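Local coordinates for protein MlnE (Bacillus amyloliquefaciens subsp. plantarum, PDB 5D2E) that carries the NADP-binding B-type ketoreductase piece of a macrolactin polyketide assembly line, which probably reduces beta-keto groups of the growing chain, at residues P169-Y175 with N204-A210; A294-K300 with L320-E326. One frame throughout, in Å; residues are numbered along the deposited sequence.

In the fold
The two interactions sit on opposite sides of the chain's centre, about 51 Å apart between centres and about 37 Å between nearest atoms, and do not touch. They lie in different Rossmann-like halves of the ketoreductase. Interaction 1 (169-175 with 204-210) pairs two parallel strands in the first half, away from the cofactor site. Interaction 2 (294-300 with 320-326) joins the ends of two helices and the starts of the two parallel strands that follow them. It lies in the KR domain, the cofactor-binding half, but outside the pocket: the side chain of L320 is about 12 Å from G284, an NADP-binding residue, and about 13 Å from the bound NADP itself.

Interaction 1 of 2, residues P169-Y175 with N204-A210; sequences PKAEILY and NFTCKAA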
loop_
_atom_site.group_PDB
_atom_site.type_symbol
_atom_site.label_atom_id
_atom_site.label_comp_id
_atom_site.label_asym_id
_atom_site.label_seq_id
_atom_site.Cartn_x
_atom_site.Cartn_y
_atom_site.Cartn_z
ATOM N N PRO A 169 24.010 -3.044 -14.531
ATOM C CA PRO A 169 24.753 -3.293 -13.292
ATOM C C PRO A 169 24.362 -2.319 -12.167
ATOM O O PRO A 169 24.324 -2.723 -11.007
ATOM C CB PRO A 169 26.220 -3.095 -13.714
ATOM C CG PRO A 169 26.214 -3.377 -15.196
ATOM C CD PRO A 169 24.861 -2.942 -15.718
ATOM N N LYS A 170 24.089 -1.063 -12.522
ATOM C CA LYS A 170 23.524 -0.070 -11.633
ATOM C C LYS A 170 22.477 0.679 -12.412
ATOM O O LYS A 170 22.632 0.934 -13.608
ATOM C CB LYS A 170 24.567 0.929 -11.208
ATOM C CG LYS A 170 25.455 0.481 -10.070
ATOM C CD LYS A 170 26.160 1.685 -9.428
ATOM C CE LYS A 170 26.600 1.348 -8.014
ATOM N NZ LYS A 170 27.567 0.219 -8.041
ATOM N N ALA A 171 21.404 1.060 -11.746
ATOM C CA ALA A 171 20.361 1.859 -12.434
ATOM C C ALA A 171 19.746 2.764 -11.418
ATOM O O ALA A 171 19.620 2.405 -10.214
ATOM C CB ALA A 171 19.307 0.976 -13.036
ATOM N N GLU A 172 19.366 3.952 -11.893
ATOM C CA GLU A 172 18.525 4.853 -11.112
ATOM C C GLU A 172 17.207 4.906 -11.821
ATOM O O GLU A 172 17.142 5.363 -12.974
ATOM C CB GLU A 172 19.120 6.264 -11.021
ATOM C CG GLU A 172 20.662 6.362 -11.129
ATOM C CD GLU A 172 21.450 5.739 -9.984
ATOM O OE1 GLU A 172 20.945 5.742 -8.852
ATOM O OE2 GLU A 172 22.590 5.259 -10.217
ATOM N N ILE A 173 16.161 4.465 -11.147
ATOM C CA ILE A 173 14.842 4.309 -11.761
ATOM C C ILE A 173 13.909 5.387 -11.180
ATOM O O ILE A 173 13.785 5.468 -9.958
ATOM C CB ILE A 173 14.241 2.955 -11.475
ATOM C CG1 ILE A 173 15.115 1.818 -12.057
ATOM C CG2 ILE A 173 12.810 2.914 -12.033
ATOM C CD1 ILE A 173 16.081 1.196 -11.050
ATOM N N LEU A 174 13.282 6.193 -12.026
ATOM C CA LEU A 174 12.378 7.219 -11.602
ATOM C C LEU A 174 11.061 6.869 -12.167
ATOM O O LEU A 174 10.877 6.849 -13.389
ATOM C CB LEU A 174 12.844 8.641 -12.033
ATOM C CG LEU A 174 11.856 9.777 -11.706
ATOM C CD1 LEU A 174 11.598 9.948 -10.200
ATOM C CD2 LEU A 174 12.396 11.082 -12.299
ATOM N N TYR A 175 10.120 6.552 -11.271
ATOM C CA TYR A 175 8.771 6.219 -11.575
ATOM C C TYR A 175 7.920 7.462 -11.360
ATOM O O TYR A 175 7.958 8.043 -10.305
ATOM C CB TYR A 175 8.324 5.083 -10.675
ATOM C CG TYR A 175 6.850 4.925 -10.563
ATOM C CD1 TYR A 175 6.080 4.386 -11.585
ATOM C CD2 TYR A 175 6.187 5.377 -9.413
ATOM C CE1 TYR A 175 4.686 4.323 -11.459
ATOM C CE2 TYR A 175 4.806 5.301 -9.297
ATOM C CZ TYR A 175 4.071 4.777 -10.301
ATOM O OH TYR A 175 2.696 4.696 -10.060
ATOM N N ASN A 204 21.809 -2.142 -5.948
ATOM C CA ASN A 204 22.293 -1.401 -7.109
ATOM C C ASN A 204 21.200 -0.681 -7.940
ATOM O O ASN A 204 21.541 0.038 -8.872
ATOM C CB ASN A 204 22.987 -2.378 -8.007
ATOM C CG ASN A 204 24.305 -2.839 -7.412
ATOM O OD1 ASN A 204 25.046 -2.060 -6.797
ATOM N ND2 ASN A 204 24.590 -4.062 -7.593
ATOM N N PHE A 205 19.926 -0.958 -7.655
ATOM C CA PHE A 205 18.800 -0.235 -8.242
ATOM C C PHE A 205 18.307 0.833 -7.267
ATOM O O PHE A 205 17.613 0.538 -6.284
ATOM C CB PHE A 205 17.649 -1.169 -8.576
ATOM C CG PHE A 205 17.874 -2.090 -9.738
ATOM C CD1 PHE A 205 19.016 -2.024 -10.561
ATOM C CD2 PHE A 205 16.927 -3.058 -10.015
ATOM C CE1 PHE A 205 19.139 -2.902 -11.648
ATOM C CE2 PHE A 205 17.068 -3.923 -11.070
ATOM C CZ PHE A 205 18.173 -3.831 -11.903
ATOM N N THR A 206 18.645 2.079 -7.524
ATOM C CA THR A 206 18.140 3.146 -6.706
ATOM C C THR A 206 16.812 3.585 -7.307
ATOM O O THR A 206 16.737 4.012 -8.501
ATOM C CB THR A 206 19.106 4.327 -6.707
ATOM O OG1 THR A 206 20.370 3.874 -6.281
ATOM C CG2 THR A 206 18.602 5.459 -5.794
ATOM N N CYS A 207 15.766 3.538 -6.500
ATOM C CA CYS A 207 14.413 3.675 -6.996
ATOM C C CYS A 207 13.742 4.883 -6.391
ATOM O O CYS A 207 13.717 5.055 -5.169
ATOM C CB CYS A 207 13.605 2.441 -6.682
ATOM S SG CYS A 207 14.112 0.922 -7.465
ATOM N N LYS A 208 13.185 5.733 -7.238
ATOM C CA LYS A 208 12.487 6.933 -6.779
ATOM C C LYS A 208 11.124 7.002 -7.364
ATOM O O LYS A 208 10.913 6.500 -8.464
ATOM C CB LYS A 208 13.288 8.161 -7.173
ATOM C CG LYS A 208 14.713 8.046 -6.664
ATOM C CD LYS A 208 15.499 9.342 -6.560
ATOM C CE LYS A 208 16.277 9.685 -7.817
ATOM N NZ LYS A 208 17.022 10.958 -7.589
ATOM N N ALA A 209 10.187 7.663 -6.656
ATOM C CA ALA A 209 8.796 7.783 -7.117
ATOM C C ALA A 209 8.360 9.235 -7.014
ATOM O O ALA A 209 8.752 9.926 -6.079
ATOM C CB ALA A 209 7.858 6.897 -6.335
ATOM N N ALA A 210 7.650 9.737 -8.016
ATOM C CA ALA A 210 7.287 11.158 -8.025
ATOM C C ALA A 210 5.840 11.295 -8.581
ATOM O O ALA A 210 5.525 10.769 -9.642
ATOM C CB ALA A 210 8.260 11.980 -8.811
#
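The two strands run parallel, with an angle of 17° between their short axes and a closest approach of 4.7 Å. The register is unbroken, from A171 opposite F205 to Y175 opposite A209. Six backbone hydrogen bonds hold it. On the 169-175 side, alternate residues both donate and accept. A171 N donates to N204 O (3.1 Å), and T206 N to A171 O (2.9 Å). I173 N donates to T206 O (2.7 Å), and K208 N to I173 O (2.8 Å). Y175 N then donates to K208 O (2.9 Å), and A210 N to Y175 O (2.9 Å). CA-H...O contacts fill in between, such as E172 CA to T206 O at 3.3 Å.

Apolar packing lies on the face of A171, I173, Y175, F205, C207 and A209. I173 CD1 is 3.8 Å from F205 CB and 4.1 Å from C207 SG. A171 CB meets F205 CD1 at 3.9 Å. A209 CB sits at the edge of the Y175 ring, 3.8 Å from Y175 CD2. Helices 141-164 and 186-201 cover this face, and Y175 OH bonds to Y188 O. On the other face, L174 CD1 touches A210 CB at 4.1 Å, and helix 222-233 packs nearby.

On that face E172 reaches back across the pair, with E172 OE1 3.2 Å from T206 CB, while its OE2 forms a salt bridge with R126. K208 leads away, and its NZ hydrogen-bonds to E232 O.

With helix 186-201 as the connection, these strands form a beta-alpha-beta crossover, the repeating unit of a Rossmann-like fold.

Interaction 2 of 2, residues A294-K300 with L320-E326; sequences AKQAEVK and LENLGAE
A294 is the apolar centre. Its CB lies 4.0 Å from L323 CB, 4.1 Å from L320 CD2 and 4.2 Å from A325 CB. L320 and L323 are both m,t rotamers. After helix 284-296, A297-V299 run extended to K300 (A297 phi -172°, psi 165°). Helix 311-321 is followed by a Schellman motif at G324 (phi 113°, psi -13°). G324 N bonds to E321 O (3.1 Å) and A325 N to L320 O (3.3 Å). A CB at G324 would jam against the preceding carbonyl. Here two helices of the NADP-binding Rossmann fold turn into neighbouring parallel strands, 300-304 and 326-329. The strands start in register, K300 opposite E326, CA atoms 4.7 Å apart. E326 N donates to V299 O (2.9 Å), and K300 CA approaches E326 O at 3.3 Å. One water donates to V299 O (2.8 Å) and G324 O (2.9 Å). At the polar edge, K300 CD lies 3.2 Å from E326 OE1, while K300 NZ stays 4.1 Å from it, beyond a salt bridge.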
loop_
_atom_site.group_PDB
_atom_site.type_symbol
_atom_site.label_atom_id
_atom_site.label_comp_id
_atom_site.label_asym_id
_atom_site.label_seq_id
_atom_site.Cartn_x
_atom_site.Cartn_y
_atom_site.Cartn_z
ATOM N N ALA A 294 -16.775 -8.833 20.618
ATOM C CA ALA A 294 -17.820 -9.564 21.356
ATOM C C ALA A 294 -17.807 -9.240 22.854
ATOM O O ALA A 294 -18.856 -9.193 23.468
ATOM C CB ALA A 294 -17.647 -11.052 21.142
ATOM N N LYS A 295 -16.636 -8.949 23.420
ATOM C CA LYS A 295 -16.556 -8.578 24.786
ATOM C C LYS A 295 -16.984 -7.144 25.086
ATOM O O LYS A 295 -17.321 -6.838 26.208
ATOM C CB LYS A 295 -15.164 -8.798 25.249
ATOM C CG LYS A 295 -14.814 -10.257 25.220
ATOM C CD LYS A 295 -13.412 -10.400 25.762
ATOM C CE LYS A 295 -12.828 -11.708 25.325
ATOM N NZ LYS A 295 -11.436 -11.692 25.791
ATOM N N GLN A 296 -17.018 -6.279 24.088
ATOM C CA GLN A 296 -17.429 -4.894 24.312
ATOM C C GLN A 296 -18.930 -4.736 24.404
ATOM O O GLN A 296 -19.410 -3.819 25.020
ATOM C CB GLN A 296 -16.911 -3.984 23.172
ATOM C CG GLN A 296 -15.435 -3.663 23.290
ATOM C CD GLN A 296 -14.943 -2.601 22.260
ATOM O OE1 GLN A 296 -15.610 -2.293 21.272
ATOM N NE2 GLN A 296 -13.769 -2.051 22.511
ATOM N N ALA A 297 -19.691 -5.581 23.750
ATOM C CA ALA A 297 -21.108 -5.355 23.697
ATOM C C ALA A 297 -21.721 -6.553 23.066
ATOM O O ALA A 297 -21.022 -7.369 22.468
ATOM C CB ALA A 297 -21.427 -4.104 22.886
ATOM N N GLU A 298 -23.030 -6.671 23.195
ATOM C CA GLU A 298 -23.765 -7.734 22.545
ATOM C C GLU A 298 -24.000 -7.397 21.116
ATOM O O GLU A 298 -24.954 -6.670 20.755
ATOM C CB GLU A 298 -25.093 -8.016 23.252
ATOM C CG GLU A 298 -24.897 -8.627 24.636
ATOM C CD GLU A 298 -26.223 -8.785 25.400
ATOM O OE1 GLU A 298 -27.312 -8.527 24.820
ATOM O OE2 GLU A 298 -26.165 -9.176 26.584
ATOM N N VAL A 299 -23.105 -7.907 20.274
ATOM C CA VAL A 299 -23.164 -7.611 18.862
ATOM C C VAL A 299 -23.530 -8.769 18.009
ATOM O O VAL A 299 -23.647 -9.901 18.491
ATOM C CB VAL A 299 -21.810 -7.069 18.374
ATOM C CG1 VAL A 299 -21.474 -5.801 19.135
ATOM C CG2 VAL A 299 -20.666 -8.055 18.564
ATOM N N LYS A 300 -23.733 -8.472 16.730
ATOM C CA LYS A 300 -23.832 -9.459 15.677
ATOM C C LYS A 300 -22.561 -9.434 14.811
ATOM O O LYS A 300 -22.210 -8.372 14.284
ATOM C CB LYS A 300 -25.001 -9.141 14.760
ATOM C CG LYS A 300 -26.230 -8.726 15.585
ATOM C CD LYS A 300 -27.226 -9.838 15.684
ATOM C CE LYS A 300 -28.633 -9.226 15.763
ATOM N NZ LYS A 300 -28.681 -8.458 17.030
ATOM N N LEU A 320 -17.750 -17.388 20.367
ATOM C CA LEU A 320 -18.214 -16.014 20.254
ATOM C C LEU A 320 -19.621 -15.899 20.820
ATOM O O LEU A 320 -19.921 -14.917 21.496
ATOM C CB LEU A 320 -18.214 -15.527 18.803
ATOM C CG LEU A 320 -16.810 -15.287 18.260
ATOM C CD1 LEU A 320 -16.897 -15.004 16.782
ATOM C CD2 LEU A 320 -16.099 -14.139 18.954
ATOM N N GLU A 321 -20.478 -16.865 20.516
ATOM C CA GLU A 321 -21.841 -16.849 21.055
ATOM C C GLU A 321 -21.775 -17.025 22.561
ATOM O O GLU A 321 -22.593 -16.435 23.271
ATOM C CB GLU A 321 -22.746 -17.872 20.385
ATOM C CG GLU A 321 -22.824 -17.631 18.922
ATOM C CD GLU A 321 -24.130 -18.021 18.228
ATOM O OE1 GLU A 321 -24.607 -19.142 18.484
ATOM O OE2 GLU A 321 -24.633 -17.228 17.346
ATOM N N ASN A 322 -20.762 -17.702 23.094
ATOM C CA ASN A 322 -20.674 -17.744 24.532
ATOM C C ASN A 322 -20.365 -16.407 25.120
ATOM O O ASN A 322 -20.575 -16.235 26.297
ATOM C CB ASN A 322 -19.662 -18.745 25.077
ATOM C CG ASN A 322 -20.037 -20.179 24.777
ATOM O OD1 ASN A 322 -21.146 -20.511 24.297
ATOM N ND2 ASN A 322 -19.081 -21.020 24.956
ATOM N N LEU A 323 -19.799 -15.480 24.354
ATOM C CA LEU A 323 -19.463 -14.154 24.893
ATOM C C LEU A 323 -20.634 -13.147 24.734
ATOM O O LEU A 323 -20.504 -11.955 25.031
ATOM C CB LEU A 323 -18.190 -13.600 24.210
ATOM C CG LEU A 323 -16.860 -14.294 24.473
ATOM C CD1 LEU A 323 -15.849 -13.955 23.417
ATOM C CD2 LEU A 323 -16.285 -14.036 25.832
ATOM N N GLY A 324 -21.753 -13.588 24.207
ATOM C CA GLY A 324 -22.867 -12.709 24.096
ATOM C C GLY A 324 -23.211 -12.390 22.681
ATOM O O GLY A 324 -24.279 -11.871 22.451
ATOM N N ALA A 325 -22.342 -12.714 21.716
ATOM C CA ALA A 325 -22.607 -12.330 20.347
ATOM C C ALA A 325 -23.531 -13.280 19.657
ATOM O O ALA A 325 -23.713 -14.418 20.061
ATOM C CB ALA A 325 -21.317 -12.246 19.557
ATOM N N GLU A 326 -24.078 -12.815 18.561
ATOM C CA GLU A 326 -24.618 -13.696 17.571
ATOM C C GLU A 326 -23.544 -13.710 16.433
ATOM O O GLU A 326 -23.019 -12.661 16.094
ATOM C CB GLU A 326 -25.912 -13.093 17.132
ATOM C CG GLU A 326 -26.677 -13.889 16.127
ATOM C CD GLU A 326 -28.073 -13.280 15.904
ATOM O OE1 GLU A 326 -28.565 -12.503 16.748
ATOM O OE2 GLU A 326 -28.682 -13.599 14.883
HETATM O O HOH W 1 -25.627 -10.319 20.450
#